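Local coordinates for protein AbyA5 (Verrucosispora maris, PDB 4YWF) that catalyses acetate elimination in spirotetronate biosynthesis, a lyase reaction carried out by an esterase-like member of the alpha/beta-hydrolase superfamily, at residues A244-D249 and E305-A310; A297-G302 and I325-V330; T248-Q253 and V275-R280; G149-I154 and L216-H221. The protein carries 4 engineered substitutions. All coordinates share one frame; numbering follows the deposited sequence.

Interaction 1: residues A244-D249 and E305-A310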
loop_
_atom_site.group_PDB
_atom_site.type_symbol
_atom_site.label_atom_id
_atom_site.label_comp_id
_atom_site.label_asym_id
_atom_site.label_seq_id
_atom_site.Cartn_x
_atom_site.Cartn_y
_atom_site.Cartn_z
ATOM N N ALA A 244 -5.942 -15.265 -7.049
ATOM C CA ALA A 244 -5.910 -16.718 -6.895
ATOM C C ALA A 244 -4.727 -17.360 -7.537
ATOM O O ALA A 244 -3.973 -18.139 -6.890
ATOM C CB ALA A 244 -7.218 -17.335 -7.482
ATOM N N ALA A 245 -4.655 -17.150 -8.847
ATOM C CA ALA A 245 -3.542 -17.603 -9.643
ATOM C C ALA A 245 -2.143 -17.209 -9.120
ATOM O O ALA A 245 -1.194 -18.001 -9.236
ATOM C CB ALA A 245 -3.665 -17.144 -11.072
ATOM N N PHE A 246 -1.997 -15.994 -8.584
ATOM C CA PHE A 246 -0.731 -15.634 -7.970
ATOM C C PHE A 246 -0.280 -16.707 -6.911
ATOM O O PHE A 246 0.886 -17.011 -6.779
ATOM C CB PHE A 246 -0.817 -14.242 -7.334
ATOM C CG PHE A 246 0.461 -13.801 -6.718
ATOM C CD1 PHE A 246 1.474 -13.323 -7.483
ATOM C CD2 PHE A 246 0.670 -13.964 -5.359
ATOM C CE1 PHE A 246 2.704 -12.979 -6.917
ATOM C CE2 PHE A 246 1.884 -13.625 -4.766
ATOM C CZ PHE A 246 2.898 -13.113 -5.548
ATOM N N PHE A 247 -1.226 -17.246 -6.169
ATOM C CA PHE A 247 -0.944 -18.042 -5.028
ATOM C C PHE A 247 -0.814 -19.515 -5.427
ATOM O O PHE A 247 -0.272 -20.275 -4.684
ATOM C CB PHE A 247 -2.046 -17.875 -4.008
ATOM C CG PHE A 247 -2.163 -16.492 -3.477
ATOM C CD1 PHE A 247 -1.248 -16.031 -2.527
ATOM C CD2 PHE A 247 -3.192 -15.629 -3.906
ATOM C CE1 PHE A 247 -1.328 -14.749 -2.005
ATOM C CE2 PHE A 247 -3.250 -14.345 -3.395
ATOM C CZ PHE A 247 -2.309 -13.894 -2.481
ATOM N N THR A 248 -1.300 -19.886 -6.603
ATOM C CA THR A 248 -1.435 -21.306 -7.005
ATOM C C THR A 248 -0.762 -21.657 -8.315
ATOM O O THR A 248 -0.586 -22.831 -8.611
ATOM C CB THR A 248 -2.939 -21.709 -7.189
ATOM O OG1 THR A 248 -3.455 -20.990 -8.294
ATOM C CG2 THR A 248 -3.784 -21.401 -5.909
ATOM N N ASP A 249 -0.412 -20.683 -9.126
ATOM C CA ASP A 249 0.151 -21.007 -10.461
ATOM C C ASP A 249 1.641 -21.092 -10.348
ATOM O O ASP A 249 2.318 -20.067 -10.278
ATOM C CB ASP A 249 -0.206 -19.954 -11.473
ATOM C CG ASP A 249 0.384 -20.220 -12.830
ATOM O OD1 ASP A 249 1.236 -21.129 -13.002
ATOM O OD2 ASP A 249 0.004 -19.494 -13.752
ATOM N N GLU A 305 4.021 -8.155 -14.767
ATOM C CA GLU A 305 4.950 -9.272 -14.504
ATOM C C GLU A 305 4.719 -10.025 -13.190
ATOM O O GLU A 305 5.251 -11.125 -12.995
ATOM C CB GLU A 305 6.381 -8.741 -14.505
ATOM N N ILE A 306 3.996 -9.407 -12.248
ATOM C CA ILE A 306 3.870 -9.949 -10.903
ATOM C C ILE A 306 2.496 -10.603 -10.746
ATOM O O ILE A 306 2.358 -11.653 -10.154
ATOM C CB ILE A 306 4.053 -8.856 -9.825
ATOM C CG1 ILE A 306 5.173 -7.882 -10.160
ATOM C CG2 ILE A 306 4.312 -9.458 -8.475
ATOM C CD1 ILE A 306 6.494 -8.513 -10.568
ATOM N N ILE A 307 1.480 -9.960 -11.274
ATOM C CA ILE A 307 0.158 -10.416 -11.109
ATOM C C ILE A 307 -0.275 -11.089 -12.420
ATOM O O ILE A 307 -0.243 -10.457 -13.465
ATOM C CB ILE A 307 -0.771 -9.251 -10.764
ATOM C CG1 ILE A 307 -0.188 -8.427 -9.595
ATOM C CG2 ILE A 307 -2.171 -9.760 -10.433
ATOM C CD1 ILE A 307 0.221 -9.251 -8.434
ATOM N N PRO A 308 -0.662 -12.369 -12.364
ATOM C CA PRO A 308 -1.119 -13.037 -13.583
ATOM C C PRO A 308 -2.472 -12.536 -14.147
ATOM O O PRO A 308 -3.407 -12.199 -13.392
ATOM C CB PRO A 308 -1.196 -14.515 -13.189
ATOM C CG PRO A 308 -0.942 -14.585 -11.712
ATOM C CD PRO A 308 -0.872 -13.197 -11.161
ATOM N N PRO A 309 -2.616 -12.523 -15.476
ATOM C CA PRO A 309 -3.846 -11.951 -16.118
ATOM C C PRO A 309 -5.120 -12.679 -15.656
ATOM O O PRO A 309 -6.183 -12.103 -15.565
ATOM C CB PRO A 309 -3.595 -12.125 -17.655
ATOM C CG PRO A 309 -2.247 -12.796 -17.783
ATOM C CD PRO A 309 -1.730 -13.213 -16.428
ATOM N N ALA A 310 -4.960 -13.926 -15.238
ATOM C CA ALA A 310 -6.067 -14.708 -14.692
ATOM C C ALA A 310 -6.643 -14.105 -13.412
ATOM O O ALA A 310 -7.731 -14.470 -13.005
ATOM C CB ALA A 310 -5.609 -16.155 -14.414
#
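Phe246 and Pro308 form the dense part of this contact, where the short helix 245-248 lies against the loop that leads from strand 296-301 into helix 310-318. The pyrrolidine ring of Pro308 is pressed against the helix start: its CG lies 3.6 Å from Phe246 N, while its CD faces Phe246 CB and approaches the edge of the aromatic ring. With CG anti to the backbone N (chi1 -178°), the phenyl group runs alongside Ile306 and brings its rim to that residue's carbonyl, CD1 standing 3.3 Å from Ile306 O near the ring plane. CE1 meets Ile306 CG2 at 4.2 Å, and Ile307 CD1 comes within 4.4 Å of Phe246 CD1. The opposite ring edge, at CD2, points over the centre of the neighbouring Phe247 ring. Toward solvent the packing thins to small apolar groups. Ala245 CB touches Pro308 CG at 3.8 Å and Ala310 CB at 4.0 Å, with Ala310 exposed. Polar needs are met from beside the contact: Asp311 accepts bonds from Ala244 N and Phe246 N, Trp252 NE1 donates to Ile306 O, and Asp304 OD1 receives Ile306 N and Ile307 N. No hydrogen bond joins the two segments directly, which suggests that apolar fit, perhaps aided by the aromatic C-H edge facing the Ile306 carbonyl, holds them together, with bonds from Asp304, Asp311 and Trp252 satisfying the backbones.

Interaction 2: residues A297-G302 and I325-V330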
loop_
_atom_site.group_PDB
_atom_site.type_symbol
_atom_site.label_atom_id
_atom_site.label_comp_id
_atom_site.label_asym_id
_atom_site.label_seq_id
_atom_site.Cartn_x
_atom_site.Cartn_y
_atom_site.Cartn_z
ATOM N N ALA A 297 -13.282 -1.585 -7.232
ATOM C CA ALA A 297 -12.623 -0.960 -8.398
ATOM C C ALA A 297 -11.183 -1.450 -8.442
ATOM O O ALA A 297 -10.568 -1.619 -7.387
ATOM C CB ALA A 297 -12.681 0.588 -8.266
ATOM N N TYR A 298 -10.679 -1.720 -9.661
ATOM C CA TYR A 298 -9.390 -2.321 -9.864
ATOM C C TYR A 298 -8.677 -1.798 -11.114
ATOM O O TYR A 298 -9.160 -1.895 -12.273
ATOM C CB TYR A 298 -9.620 -3.849 -9.930
ATOM C CG TYR A 298 -8.423 -4.737 -10.014
ATOM C CD1 TYR A 298 -7.585 -4.741 -11.126
ATOM C CD2 TYR A 298 -8.145 -5.621 -8.989
ATOM C CE1 TYR A 298 -6.495 -5.596 -11.191
ATOM C CE2 TYR A 298 -7.059 -6.448 -9.008
ATOM C CZ TYR A 298 -6.225 -6.438 -10.102
ATOM O OH TYR A 298 -5.159 -7.318 -10.110
ATOM N N VAL A 299 -7.513 -1.281 -10.914
ATOM C CA VAL A 299 -6.661 -0.852 -12.029
ATOM C C VAL A 299 -5.704 -2.000 -12.359
ATOM O O VAL A 299 -4.825 -2.341 -11.566
ATOM C CB VAL A 299 -5.815 0.385 -11.732
ATOM C CG1 VAL A 299 -4.955 0.695 -12.984
ATOM C CG2 VAL A 299 -6.660 1.601 -11.362
ATOM N N ALA A 300 -5.846 -2.541 -13.566
ATOM C CA ALA A 300 -5.011 -3.609 -14.027
ATOM C C ALA A 300 -3.929 -3.045 -15.011
ATOM O O ALA A 300 -4.155 -2.091 -15.750
ATOM C CB ALA A 300 -5.842 -4.665 -14.708
ATOM N N SER A 301 -2.753 -3.641 -14.948
ATOM C CA SER A 301 -1.580 -3.317 -15.814
ATOM C C SER A 301 -1.461 -4.440 -16.831
ATOM O O SER A 301 -1.221 -5.570 -16.438
ATOM C CB SER A 301 -0.337 -3.224 -14.958
ATOM O OG SER A 301 -0.459 -2.064 -14.118
ATOM N N GLY A 302 -1.671 -4.137 -18.112
ATOM C CA GLY A 302 -1.811 -5.144 -19.175
ATOM C C GLY A 302 -0.629 -6.065 -19.290
ATOM O O GLY A 302 -0.769 -7.225 -19.623
ATOM N N ILE A 325 -10.352 -0.813 -15.227
ATOM C CA ILE A 325 -9.673 -0.262 -16.366
ATOM C C ILE A 325 -8.319 -0.989 -16.479
ATOM O O ILE A 325 -7.754 -1.408 -15.470
ATOM C CB ILE A 325 -9.529 1.253 -16.098
ATOM C CG1 ILE A 325 -9.381 2.019 -17.369
ATOM C CG2 ILE A 325 -8.451 1.539 -15.053
ATOM C CD1 ILE A 325 -9.469 3.530 -17.189
ATOM N N THR A 326 -7.796 -1.152 -17.685
ATOM C CA THR A 326 -6.552 -1.851 -17.887
ATOM C C THR A 326 -5.594 -0.895 -18.636
ATOM O O THR A 326 -5.903 -0.442 -19.703
ATOM C CB THR A 326 -6.788 -3.156 -18.701
ATOM O OG1 THR A 326 -7.343 -4.189 -17.872
ATOM C CG2 THR A 326 -5.503 -3.699 -19.295
ATOM N N HIS A 327 -4.429 -0.615 -18.110
ATOM C CA HIS A 327 -3.444 0.164 -18.899
ATOM C C HIS A 327 -2.530 -0.836 -19.597
ATOM O O HIS A 327 -2.109 -1.826 -18.990
ATOM C CB HIS A 327 -2.594 1.096 -18.046
ATOM C CG HIS A 327 -3.367 2.044 -17.190
ATOM N ND1 HIS A 327 -4.193 3.021 -17.705
ATOM C CD2 HIS A 327 -3.408 2.188 -15.842
ATOM C CE1 HIS A 327 -4.727 3.715 -16.713
ATOM N NE2 HIS A 327 -4.276 3.224 -15.574
ATOM N N ASP A 328 -2.223 -0.593 -20.868
ATOM C CA ASP A 328 -1.237 -1.411 -21.576
ATOM C C ASP A 328 0.156 -0.948 -21.105
ATOM O O ASP A 328 0.852 -0.132 -21.751
ATOM C CB ASP A 328 -1.453 -1.348 -23.105
ATOM C CG ASP A 328 -0.325 -1.999 -23.880
ATOM O OD1 ASP A 328 0.118 -3.107 -23.489
ATOM O OD2 ASP A 328 0.127 -1.368 -24.875
ATOM N N ASP A 329 0.524 -1.477 -19.931
ATOM C CA ASP A 329 1.698 -1.089 -19.220
ATOM C C ASP A 329 2.145 -2.228 -18.291
ATOM O O ASP A 329 1.422 -3.266 -18.086
ATOM C CB ASP A 329 1.429 0.191 -18.441
ATOM C CG ASP A 329 2.701 0.895 -17.983
ATOM O OD1 ASP A 329 3.782 0.339 -18.258
ATOM O OD2 ASP A 329 2.627 1.997 -17.378
ATOM N N VAL A 330 3.364 -2.058 -17.788
ATOM C CA VAL A 330 3.959 -2.997 -16.862
ATOM C C VAL A 330 3.477 -2.763 -15.435
ATOM O O VAL A 330 2.672 -1.868 -15.148
ATOM C CB VAL A 330 5.498 -3.006 -16.908
ATOM C CG1 VAL A 330 5.983 -3.265 -18.332
ATOM C CG2 VAL A 330 6.068 -1.699 -16.365
#
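Ala300 joins its strand to Ile325 and His327 through both of its backbone polar groups. Ala300 N donates to Ile325 O at 2.9 Å in a nearly straight bond (173°), and His327 N returns to Ala300 O at 2.8 Å. Before this pair, a weak bond runs from Ile325 N to Tyr298 O; beyond it, Gly302 N donates to His327 O, although the modelled separation is too short to be taken literally. A CA-H...O contact reinforces the pairing, Thr326 CA lying 3.2 Å from Ala300 O. Apolar contacts gather on the face carrying Val299, Ile325 and His327. Val299 CG2 lies beside Ile325 CG2 at 4.1 Å, while its other methyl, CG1, anti to the backbone N (chi1 179°), reaches the imidazole at His327 CD2, 3.6 Å away. The ring is further stacked on His336 and bonded through NE2 to Thr340 OG1, which together limit how it can turn. Separately, on the other face, the Ala300 CB methyl makes van der Waals contact with the hydroxyl oxygen Thr326 OG1 at 3.5 Å. Polar side-chain contacts appear where the strands end: Ser301 OG bonds to Ser333 OG, with Val330 O at most a weak second partner. The two neighbouring parallel strands, at -26° to each other, are connected through helix 310-318 in a beta-alpha-beta crossover at one edge of the alpha/beta-hydrolase sheet, whose following loops carry the acid and histidine positions in this superfamily.

Interaction 3: residues T248-Q253 and V275-R280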
loop_
_atom_site.group_PDB
_atom_site.type_symbol
_atom_site.label_atom_id
_atom_site.label_comp_id
_atom_site.label_asym_id
_atom_site.label_seq_id
_atom_site.Cartn_x
_atom_site.Cartn_y
_atom_site.Cartn_z
ATOM N N THR A 248 -1.300 -19.886 -6.603
ATOM C CA THR A 248 -1.435 -21.306 -7.005
ATOM C C THR A 248 -0.762 -21.657 -8.315
ATOM O O THR A 248 -0.586 -22.831 -8.611
ATOM C CB THR A 248 -2.939 -21.709 -7.189
ATOM O OG1 THR A 248 -3.455 -20.990 -8.294
ATOM C CG2 THR A 248 -3.784 -21.401 -5.909
ATOM N N ASP A 249 -0.412 -20.683 -9.126
ATOM C CA ASP A 249 0.151 -21.007 -10.461
ATOM C C ASP A 249 1.641 -21.092 -10.348
ATOM O O ASP A 249 2.318 -20.067 -10.278
ATOM C CB ASP A 249 -0.206 -19.954 -11.473
ATOM C CG ASP A 249 0.384 -20.220 -12.830
ATOM O OD1 ASP A 249 1.236 -21.129 -13.002
ATOM O OD2 ASP A 249 0.004 -19.494 -13.752
ATOM N N LYS A 250 2.162 -22.322 -10.329
ATOM C CA LYS A 250 3.620 -22.555 -10.154
ATOM C C LYS A 250 4.571 -22.092 -11.270
ATOM O O LYS A 250 5.653 -21.521 -10.976
ATOM C CB LYS A 250 3.848 -24.053 -9.850
ATOM C CG LYS A 250 3.338 -24.453 -8.500
ATOM C CD LYS A 250 4.126 -23.753 -7.395
ATOM C CE LYS A 250 3.855 -24.365 -6.023
ATOM N NZ LYS A 250 3.814 -23.382 -4.885
ATOM N N GLU A 251 4.199 -22.268 -12.543
ATOM C CA GLU A 251 5.022 -21.703 -13.636
ATOM C C GLU A 251 5.088 -20.187 -13.531
ATOM O O GLU A 251 6.156 -19.616 -13.717
ATOM C CB GLU A 251 4.539 -22.086 -15.067
ATOM N N TRP A 252 3.957 -19.538 -13.215
ATOM C CA TRP A 252 3.969 -18.060 -13.050
ATOM C C TRP A 252 4.919 -17.643 -11.895
ATOM O O TRP A 252 5.765 -16.806 -12.072
ATOM C CB TRP A 252 2.580 -17.506 -12.749
ATOM C CG TRP A 252 2.605 -16.019 -12.587
ATOM C CD1 TRP A 252 2.650 -15.312 -11.404
ATOM C CD2 TRP A 252 2.549 -15.055 -13.622
ATOM N NE1 TRP A 252 2.649 -13.968 -11.669
ATOM C CE2 TRP A 252 2.599 -13.783 -13.018
ATOM C CE3 TRP A 252 2.456 -15.131 -15.006
ATOM C CZ2 TRP A 252 2.533 -12.635 -13.737
ATOM C CZ3 TRP A 252 2.433 -13.966 -15.725
ATOM C CH2 TRP A 252 2.456 -12.742 -15.095
ATOM N N GLN A 253 4.759 -18.282 -10.750
ATOM C CA GLN A 253 5.644 -18.070 -9.579
ATOM C C GLN A 253 7.132 -18.183 -9.883
ATOM O O GLN A 253 7.931 -17.347 -9.427
ATOM C CB GLN A 253 5.243 -19.024 -8.497
ATOM C CG GLN A 253 3.883 -18.656 -7.923
ATOM C CD GLN A 253 3.399 -19.645 -6.921
ATOM O OE1 GLN A 253 4.061 -20.649 -6.680
ATOM N NE2 GLN A 253 2.200 -19.415 -6.376
ATOM N N VAL A 275 8.138 -19.794 0.475
ATOM C CA VAL A 275 7.129 -18.731 0.604
ATOM C C VAL A 275 5.849 -19.027 -0.185
ATOM O O VAL A 275 4.769 -18.968 0.362
ATOM C CB VAL A 275 7.685 -17.308 0.318
ATOM C CG1 VAL A 275 8.216 -17.170 -1.083
ATOM C CG2 VAL A 275 6.608 -16.240 0.621
ATOM N N PHE A 276 5.960 -19.450 -1.426
ATOM C CA PHE A 276 4.770 -19.778 -2.224
ATOM C C PHE A 276 3.936 -20.925 -1.689
ATOM O O PHE A 276 2.709 -20.838 -1.693
ATOM C CB PHE A 276 5.156 -19.997 -3.650
ATOM C CG PHE A 276 5.541 -18.735 -4.331
ATOM C CD1 PHE A 276 4.630 -17.649 -4.383
ATOM C CD2 PHE A 276 6.761 -18.590 -4.915
ATOM C CE1 PHE A 276 4.973 -16.458 -4.987
ATOM C CE2 PHE A 276 7.099 -17.426 -5.530
ATOM C CZ PHE A 276 6.219 -16.354 -5.568
ATOM N N ASP A 277 4.599 -21.953 -1.142
ATOM C CA ASP A 277 3.915 -23.012 -0.470
ATOM C C ASP A 277 3.231 -22.429 0.700
ATOM O O ASP A 277 2.070 -22.775 1.025
ATOM C CB ASP A 277 4.870 -24.101 0.049
ATOM C CG ASP A 277 5.243 -25.091 -0.994
ATOM O OD1 ASP A 277 4.627 -25.113 -2.108
ATOM O OD2 ASP A 277 6.176 -25.852 -0.702
ATOM N N HIS A 278 3.936 -21.516 1.354
ATOM C CA HIS A 278 3.373 -20.892 2.532
ATOM C C HIS A 278 2.036 -20.159 2.233
ATOM O O HIS A 278 1.143 -20.168 3.064
ATOM C CB HIS A 278 4.417 -19.980 3.204
ATOM C CG HIS A 278 3.955 -19.398 4.502
ATOM N ND1 HIS A 278 3.721 -20.159 5.623
ATOM C CD2 HIS A 278 3.664 -18.127 4.851
ATOM C CE1 HIS A 278 3.301 -19.391 6.606
ATOM N NE2 HIS A 278 3.261 -18.148 6.164
ATOM N N VAL A 279 1.905 -19.555 1.065
ATOM C CA VAL A 279 0.732 -18.677 0.791
ATOM C C VAL A 279 -0.274 -19.402 -0.117
ATOM O O VAL A 279 -1.251 -18.796 -0.584
ATOM C CB VAL A 279 1.148 -17.329 0.163
ATOM C CG1 VAL A 279 2.045 -16.562 1.126
ATOM C CG2 VAL A 279 1.890 -17.511 -1.170
ATOM N N ARG A 280 -0.040 -20.705 -0.333
ATOM C CA ARG A 280 -0.873 -21.466 -1.273
ATOM C C ARG A 280 -2.361 -21.375 -0.915
ATOM O O ARG A 280 -3.154 -21.022 -1.772
ATOM C CB ARG A 280 -0.381 -22.901 -1.473
ATOM C CG ARG A 280 -0.486 -23.844 -0.262
ATOM C CD ARG A 280 0.328 -25.130 -0.503
ATOM N NE ARG A 280 0.013 -26.192 0.451
ATOM C CZ ARG A 280 0.504 -26.285 1.689
ATOM N NH1 ARG A 280 1.349 -25.368 2.158
ATOM N NH2 ARG A 280 0.135 -27.302 2.472
#
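Lys250 NZ lies between two oxygens, Asp277 OD1 at 3.4 Å across the contact and Gln253 OE1 at 3.3 Å from its own helix. Both bonds are weak, the first being part of a salt bridge on an exposed surface. A bend at chi2 (-65°) helps lead the lysine chain to the second helix, where it crosses the aspartate at about a right angle and also brings NZ near Phe276 CB. Beneath this polar rim lies a stack. The Gln253 side chain, extended beyond CG, slides over the Phe276 ring in the opposite sense: CG sits above the ring centre, 3.8 Å from the centroid in a CH-pi contact, and the amide plane is only 13° from that of the ring. The bond from Gln253 NE2 to Phe246 O settles how the amide is turned, with OE1 packed 3.3 Å from Phe276 CB. At the margin, Thr248 CG2 approaches Arg280 O. The contact thus joins the start of helix 250-255, capped by Asp249 through Trp252 N, to helix 275-278, whose Val275 packs on helix 258-268, within the helical insertion between strands 233-239 and 296-301.

Interaction 4: residues G149-I154 and L216-H221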
loop_
_atom_site.group_PDB
_atom_site.type_symbol
_atom_site.label_atom_id
_atom_site.label_comp_id
_atom_site.label_asym_id
_atom_site.label_seq_id
_atom_site.Cartn_x
_atom_site.Cartn_y
_atom_site.Cartn_z
ATOM N N GLY A 149 -0.533 0.606 0.680
ATOM C CA GLY A 149 0.143 0.136 -0.500
ATOM C C GLY A 149 0.449 -1.372 -0.410
ATOM O O GLY A 149 -0.092 -2.091 0.423
ATOM N N GLY A 150 1.280 -1.816 -1.348
ATOM C CA GLY A 150 1.758 -3.157 -1.442
ATOM C C GLY A 150 3.000 -3.411 -0.621
ATOM O O GLY A 150 3.260 -2.735 0.385
ATOM N N ILE A 151 3.720 -4.450 -1.000
ATOM C CA ILE A 151 4.681 -5.073 -0.093
ATOM C C ILE A 151 6.008 -4.278 -0.011
ATOM O O ILE A 151 6.886 -4.647 0.824
ATOM C CB ILE A 151 4.946 -6.550 -0.466
ATOM C CG1 ILE A 151 5.253 -6.647 -1.967
ATOM C CG2 ILE A 151 3.771 -7.464 -0.068
ATOM C CD1 ILE A 151 6.087 -7.825 -2.399
ATOM N N VAL A 152 6.208 -3.291 -0.889
ATOM C CA VAL A 152 7.387 -2.431 -0.800
ATOM C C VAL A 152 7.052 -0.968 -0.443
ATOM O O VAL A 152 7.957 -0.176 -0.227
ATOM C CB VAL A 152 8.331 -2.502 -2.044
ATOM C CG1 VAL A 152 8.946 -3.901 -2.183
ATOM C CG2 VAL A 152 7.634 -2.056 -3.326
ATOM N N SER A 153 5.767 -0.632 -0.346
ATOM C CA SER A 153 5.275 0.766 -0.161
ATOM C C SER A 153 5.109 1.123 1.324
ATOM O O SER A 153 4.225 0.607 1.987
ATOM C CB SER A 153 3.924 0.970 -0.852
ATOM O OG SER A 153 4.024 0.810 -2.281
ATOM N N ILE A 154 5.944 2.018 1.826
ATOM C CA ILE A 154 5.767 2.571 3.162
ATOM C C ILE A 154 4.791 3.731 3.152
ATOM O O ILE A 154 4.537 4.320 2.134
ATOM C CB ILE A 154 7.099 3.019 3.823
ATOM C CG1 ILE A 154 7.719 4.186 3.046
ATOM C CG2 ILE A 154 7.981 1.813 4.057
ATOM C CD1 ILE A 154 8.779 4.934 3.846
ATOM N N LEU A 216 -3.983 -0.672 -2.302
ATOM C CA LEU A 216 -3.233 -0.968 -3.544
ATOM C C LEU A 216 -2.395 -2.280 -3.490
ATOM O O LEU A 216 -1.960 -2.703 -2.433
ATOM C CB LEU A 216 -2.282 0.194 -3.870
ATOM C CG LEU A 216 -2.884 1.567 -4.170
ATOM C CD1 LEU A 216 -3.613 2.119 -2.988
ATOM C CD2 LEU A 216 -1.780 2.578 -4.510
ATOM N N SER A 217 -2.208 -2.920 -4.631
ATOM C CA SER A 217 -1.417 -4.108 -4.715
ATOM C C SER A 217 -1.846 -5.187 -3.706
ATOM O O SER A 217 -3.057 -5.414 -3.474
ATOM C CB SER A 217 0.039 -3.615 -4.551
ATOM O OG SER A 217 0.997 -4.617 -4.708
ATOM N N PHE A 218 -0.893 -5.843 -3.040
ATOM C CA PHE A 218 -1.210 -6.952 -2.144
ATOM C C PHE A 218 -2.220 -6.629 -1.057
ATOM O O PHE A 218 -2.941 -7.510 -0.639
ATOM C CB PHE A 218 0.063 -7.484 -1.452
ATOM C CG PHE A 218 0.911 -8.296 -2.365
ATOM C CD1 PHE A 218 1.676 -7.682 -3.337
ATOM C CD2 PHE A 218 0.860 -9.683 -2.301
ATOM C CE1 PHE A 218 2.406 -8.435 -4.234
ATOM C CE2 PHE A 218 1.569 -10.443 -3.187
ATOM C CZ PHE A 218 2.365 -9.819 -4.145
ATOM N N SER A 219 -2.299 -5.369 -0.621
ATOM C CA SER A 219 -3.218 -5.031 0.432
ATOM C C SER A 219 -4.647 -5.135 -0.122
ATOM O O SER A 219 -5.576 -5.247 0.624
ATOM C CB SER A 219 -2.948 -3.643 1.050
ATOM O OG SER A 219 -3.340 -2.548 0.210
ATOM N N GLY A 220 -4.804 -5.043 -1.424
ATOM C CA GLY A 220 -6.076 -5.219 -2.015
ATOM C C GLY A 220 -6.621 -6.633 -1.846
ATOM O O GLY A 220 -7.825 -6.829 -1.652
ATOM N N HIS A 221 -5.735 -7.603 -1.865
ATOM C CA HIS A 221 -6.119 -8.974 -1.572
ATOM C C HIS A 221 -6.619 -9.053 -0.085
ATOM O O HIS A 221 -7.574 -9.756 0.241
ATOM C CB HIS A 221 -4.924 -9.872 -1.804
ATOM C CG HIS A 221 -5.105 -11.250 -1.252
ATOM N ND1 HIS A 221 -4.594 -11.626 -0.046
ATOM C CD2 HIS A 221 -5.683 -12.355 -1.784
ATOM C CE1 HIS A 221 -4.881 -12.895 0.172
ATOM N NE2 HIS A 221 -5.544 -13.361 -0.875
HETATM O O HOH W 1 3.648 -4.425 -3.964
#
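Gly150 and Ser217 bring two chain turns close together, with their CA atoms 4.7 Å apart and Gly150 CA only 3.6 Å from Ser217 CB. Neither segment donates a direct hydrogen bond to the other. The polar link is instead a water, which accepts from Ile151 N at 3.0 Å and bonds to Ser217 OG at 2.8 Å. The serine oxygen is directed at it by a first torsion that places OG beside the carbonyl carbon and away from the backbone N. Gly149 O lies by the Ser219 hydroxyl group, whose oxygen is anchored by Thr148 OG1 and also stands 3.0 Å from Leu216 O. Ser217 occupies a tight turn between strand 207-215 and helix 218-226, with phi 53° and psi -137° and the sequence Ser-Phe-Ser-Gly following Leu216. This is the nucleophile elbow of alpha/beta hydrolases, and Ser217 is probably the nucleophile position. The loop after strand 143-148 then supplies Ile151 N, which with Phe218 N is consistent with an oxyanion hole, as in relatives. Apolar packing is concentrated on Ile151 and Phe218. Ile151 CG2 stands over one face of the phenyl ring, 4.2 Å from its centroid and 28° off the normal, while Ile151 CG1 comes to 4.0 Å from Phe218 CD1. Ile151 also packs on Thr260, Thr263, Leu264 and Leu267 of helix 258-268, and Phe218 touches Tyr187.

In the fold
The centre of interaction 4 lies about 3 Å from the centre of the chain, at the probable catalytic centre, and the other contacts spread from there. Interaction 1, its centre about 15 Å away, reaches it through two aromatic pairs: Phe246 CE2 to Phe218 CE2 at 3.6 Å and Phe247 CE2 to His221 CD2 at 3.5 Å. Interaction 1 also shares Thr248 and Asp249 with interaction 3, about 9 Å off between centres, which extends the helical insertion toward the surface. Interaction 2 touches interaction 1 by Ile307 CG2 and Tyr298 OH, 3.9 Å apart, and approaches interaction 4 to about 7 Å between nearest atoms. Segment 244-249 thus meets the elbow, while 305-310 meets strand 296-301 and, through Trp252, interaction 3.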